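Local atomic coordinates of putative endonuclease/exonuclease/phosphatase family protein (Bacteroides vulgatus ATCC 8482, PDB entry 3G6S), a protein that probably acts as a nuclease of the endonuclease/exonuclease/phosphatase family, hydrolysing phosphodiester bonds, though its own substrate is not established. Residues Pro60-Ile65 and Phe82-Lys87. Numbering follows the deposited sequence.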
loop_
_atom_site.group_PDB
_atom_site.type_symbol
_atom_site.label_atom_id
_atom_site.label_comp_id
_atom_site.label_asym_id
_atom_site.label_seq_id
_atom_site.Cartn_x
_atom_site.Cartn_y
_atom_site.Cartn_z
ATOM N N PRO A 60 -0.098 -5.599 18.362
ATOM C CA PRO A 60 0.082 -4.677 19.484
ATOM C C PRO A 60 1.331 -3.794 19.404
ATOM O O PRO A 60 1.338 -2.679 19.934
ATOM C CB PRO A 60 0.097 -5.610 20.688
ATOM C CG PRO A 60 0.684 -6.858 20.139
ATOM C CD PRO A 60 -0.042 -6.999 18.822
ATOM N N GLU A 61 2.380 -4.287 18.749
ATOM C CA GLU A 61 3.623 -3.526 18.626
ATOM C C GLU A 61 3.599 -2.496 17.511
ATOM O O GLU A 61 4.596 -1.811 17.257
ATOM C CB GLU A 61 4.795 -4.465 18.402
ATOM C CG GLU A 61 5.555 -4.788 19.662
ATOM C CD GLU A 61 6.710 -5.723 19.391
ATOM O OE1 GLU A 61 6.458 -6.900 19.042
ATOM O OE2 GLU A 61 7.873 -5.279 19.514
ATOM N N TYR A 62 2.449 -2.379 16.862
ATOM C CA TYR A 62 2.278 -1.448 15.764
ATOM C C TYR A 62 1.213 -0.409 16.056
ATOM O O TYR A 62 0.654 -0.349 17.149
ATOM C CB TYR A 62 1.873 -2.203 14.499
ATOM C CG TYR A 62 2.931 -3.108 13.926
ATOM C CD1 TYR A 62 3.309 -4.275 14.586
ATOM C CD2 TYR A 62 3.540 -2.802 12.703
ATOM C CE1 TYR A 62 4.269 -5.122 14.049
ATOM C CE2 TYR A 62 4.500 -3.641 12.145
ATOM C CZ TYR A 62 4.861 -4.803 12.823
ATOM O OH TYR A 62 5.798 -5.649 12.273
ATOM N N ASP A 63 0.929 0.404 15.049
ATOM C CA ASP A 63 -0.082 1.433 15.164
ATOM C C ASP A 63 -0.617 1.721 13.771
ATOM O O ASP A 63 0.123 1.640 12.793
ATOM C CB ASP A 63 0.525 2.689 15.779
ATOM C CG ASP A 63 -0.380 3.318 16.807
ATOM O OD1 ASP A 63 -1.473 3.797 16.417
ATOM O OD2 ASP A 63 -0.000 3.319 18.002
ATOM N N GLY A 64 -1.902 2.050 13.678
ATOM C CA GLY A 64 -2.492 2.318 12.381
ATOM C C GLY A 64 -2.784 3.780 12.106
ATOM O O GLY A 64 -2.926 4.577 13.029
ATOM N N ILE A 65 -2.873 4.127 10.827
ATOM C CA ILE A 65 -3.156 5.494 10.424
ATOM C C ILE A 65 -4.139 5.510 9.262
ATOM O O ILE A 65 -3.941 4.812 8.273
ATOM C CB ILE A 65 -1.873 6.219 9.975
ATOM C CG1 ILE A 65 -0.865 6.267 11.123
ATOM C CG2 ILE A 65 -2.213 7.626 9.508
ATOM C CD1 ILE A 65 0.460 6.935 10.758
ATOM N N PHE A 82 0.502 0.814 8.787
ATOM C CA PHE A 82 0.856 0.298 10.103
ATOM C C PHE A 82 2.366 0.359 10.248
ATOM O O PHE A 82 3.098 0.044 9.311
ATOM C CB PHE A 82 0.351 -1.136 10.288
ATOM C CG PHE A 82 -1.118 -1.219 10.584
ATOM C CD1 PHE A 82 -2.055 -0.983 9.585
ATOM C CD2 PHE A 82 -1.568 -1.485 11.876
ATOM C CE1 PHE A 82 -3.427 -1.010 9.864
ATOM C CE2 PHE A 82 -2.943 -1.514 12.170
ATOM C CZ PHE A 82 -3.870 -1.274 11.160
ATOM N N TYR A 83 2.827 0.780 11.416
ATOM C CA TYR A 83 4.254 0.904 11.659
ATOM C C TYR A 83 4.629 0.510 13.086
ATOM O O TYR A 83 3.773 0.469 13.983
ATOM C CB TYR A 83 4.683 2.343 11.420
ATOM C CG TYR A 83 3.977 3.330 12.316
ATOM C CD1 TYR A 83 2.688 3.791 12.016
ATOM C CD2 TYR A 83 4.593 3.797 13.484
ATOM C CE1 TYR A 83 2.039 4.695 12.864
ATOM C CE2 TYR A 83 3.947 4.695 14.328
ATOM C CZ TYR A 83 2.679 5.141 14.014
ATOM O OH TYR A 83 2.060 6.048 14.854
ATOM N N ARG A 84 5.914 0.227 13.290
ATOM C CA ARG A 84 6.435 -0.134 14.609
ATOM C C ARG A 84 6.431 1.101 15.520
ATOM O O ARG A 84 7.167 2.054 15.276
ATOM C CB ARG A 84 7.864 -0.663 14.474
ATOM C CG ARG A 84 7.967 -1.978 13.742
ATOM C CD ARG A 84 7.367 -3.094 14.565
ATOM N NE ARG A 84 8.055 -3.236 15.839
ATOM C CZ ARG A 84 9.329 -3.588 15.956
ATOM N NH1 ARG A 84 10.049 -3.839 14.868
ATOM N NH2 ARG A 84 9.884 -3.674 17.159
ATOM N N LYS A 85 5.609 1.077 16.568
ATOM C CA LYS A 85 5.500 2.195 17.513
ATOM C C LYS A 85 6.852 2.627 18.072
ATOM O O LYS A 85 7.138 3.819 18.175
ATOM C CB LYS A 85 4.601 1.809 18.691
ATOM C CG LYS A 85 3.333 1.087 18.292
ATOM C CD LYS A 85 2.583 0.511 19.491
ATOM C CE LYS A 85 1.819 1.580 20.252
ATOM N NZ LYS A 85 0.894 0.985 21.258
ATOM N N ASP A 86 7.672 1.641 18.426
ATOM C CA ASP A 86 8.985 1.875 19.009
ATOM C C ASP A 86 10.078 2.257 18.014
ATOM O O ASP A 86 11.105 2.807 18.405
ATOM C CB ASP A 86 9.421 0.641 19.815
ATOM C CG ASP A 86 9.429 -0.637 18.984
ATOM O OD1 ASP A 86 8.344 -1.069 18.513
ATOM O OD2 ASP A 86 10.525 -1.220 18.801
ATOM N N LYS A 87 9.872 1.974 16.733
ATOM C CA LYS A 87 10.880 2.313 15.735
ATOM C C LYS A 87 10.690 3.665 15.066
ATOM O O LYS A 87 11.658 4.391 14.855
ATOM C CB LYS A 87 10.935 1.252 14.639
ATOM C CG LYS A 87 11.825 0.067 14.923
ATOM C CD LYS A 87 12.297 -0.486 13.591
ATOM C CE LYS A 87 13.125 -1.738 13.732
ATOM N NZ LYS A 87 13.622 -2.151 12.391
#
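Arg-84 lays its CD over one face of the Tyr-62 ring, 3.8 Å from the ring centroid, while Tyr-83 N lies at that ring's edge. The CA of Gly-64 sits almost centrally above the Phe-82 ring, 3.9 Å from its centroid, and Tyr-62 CB comes to the edge. With CG between its backbone N and carbonyl carbon (chi1 60°), Tyr-83 lays its ring alongside Asp-63, whose CB comes over one face; Ile-65 CD1 meets Tyr-83 CE1 obliquely at 3.5 Å. Bends at chi2 and chi3 carry the guanidinium of Arg-84 past the tyrosine to Glu-61, where Arg-84 NH2 and Glu-61 OE2 form a long salt bridge of 3.5 Å. Arg-84 NH2 also makes a salt bridge to Asp-86 OD2 at 3.0 Å, so one nitrogen serves two carboxylates. Backbone bonds tie the antiparallel strands: Tyr-83 N to Asp-63 O, a weak, bent return from Asp-63 N to Tyr-83 O, and Lys-85 N to Glu-61 O at 3.1 Å. The Tyr-62 hydroxyl bonds to Leu-39 O; an alanine here would probably leave that carbonyl without this partner and Arg-84 CD without the ring face it lies on. Strand 62-65 is an edge strand of its mixed sheet, beside strand 81-84, whose other neighbour is strand 41-45. Phe-82 packs against helix 49-58, whereas Tyr-83 and Ile-65 face strand 88-97 of the second sheet, in the layered DNase I-like fold.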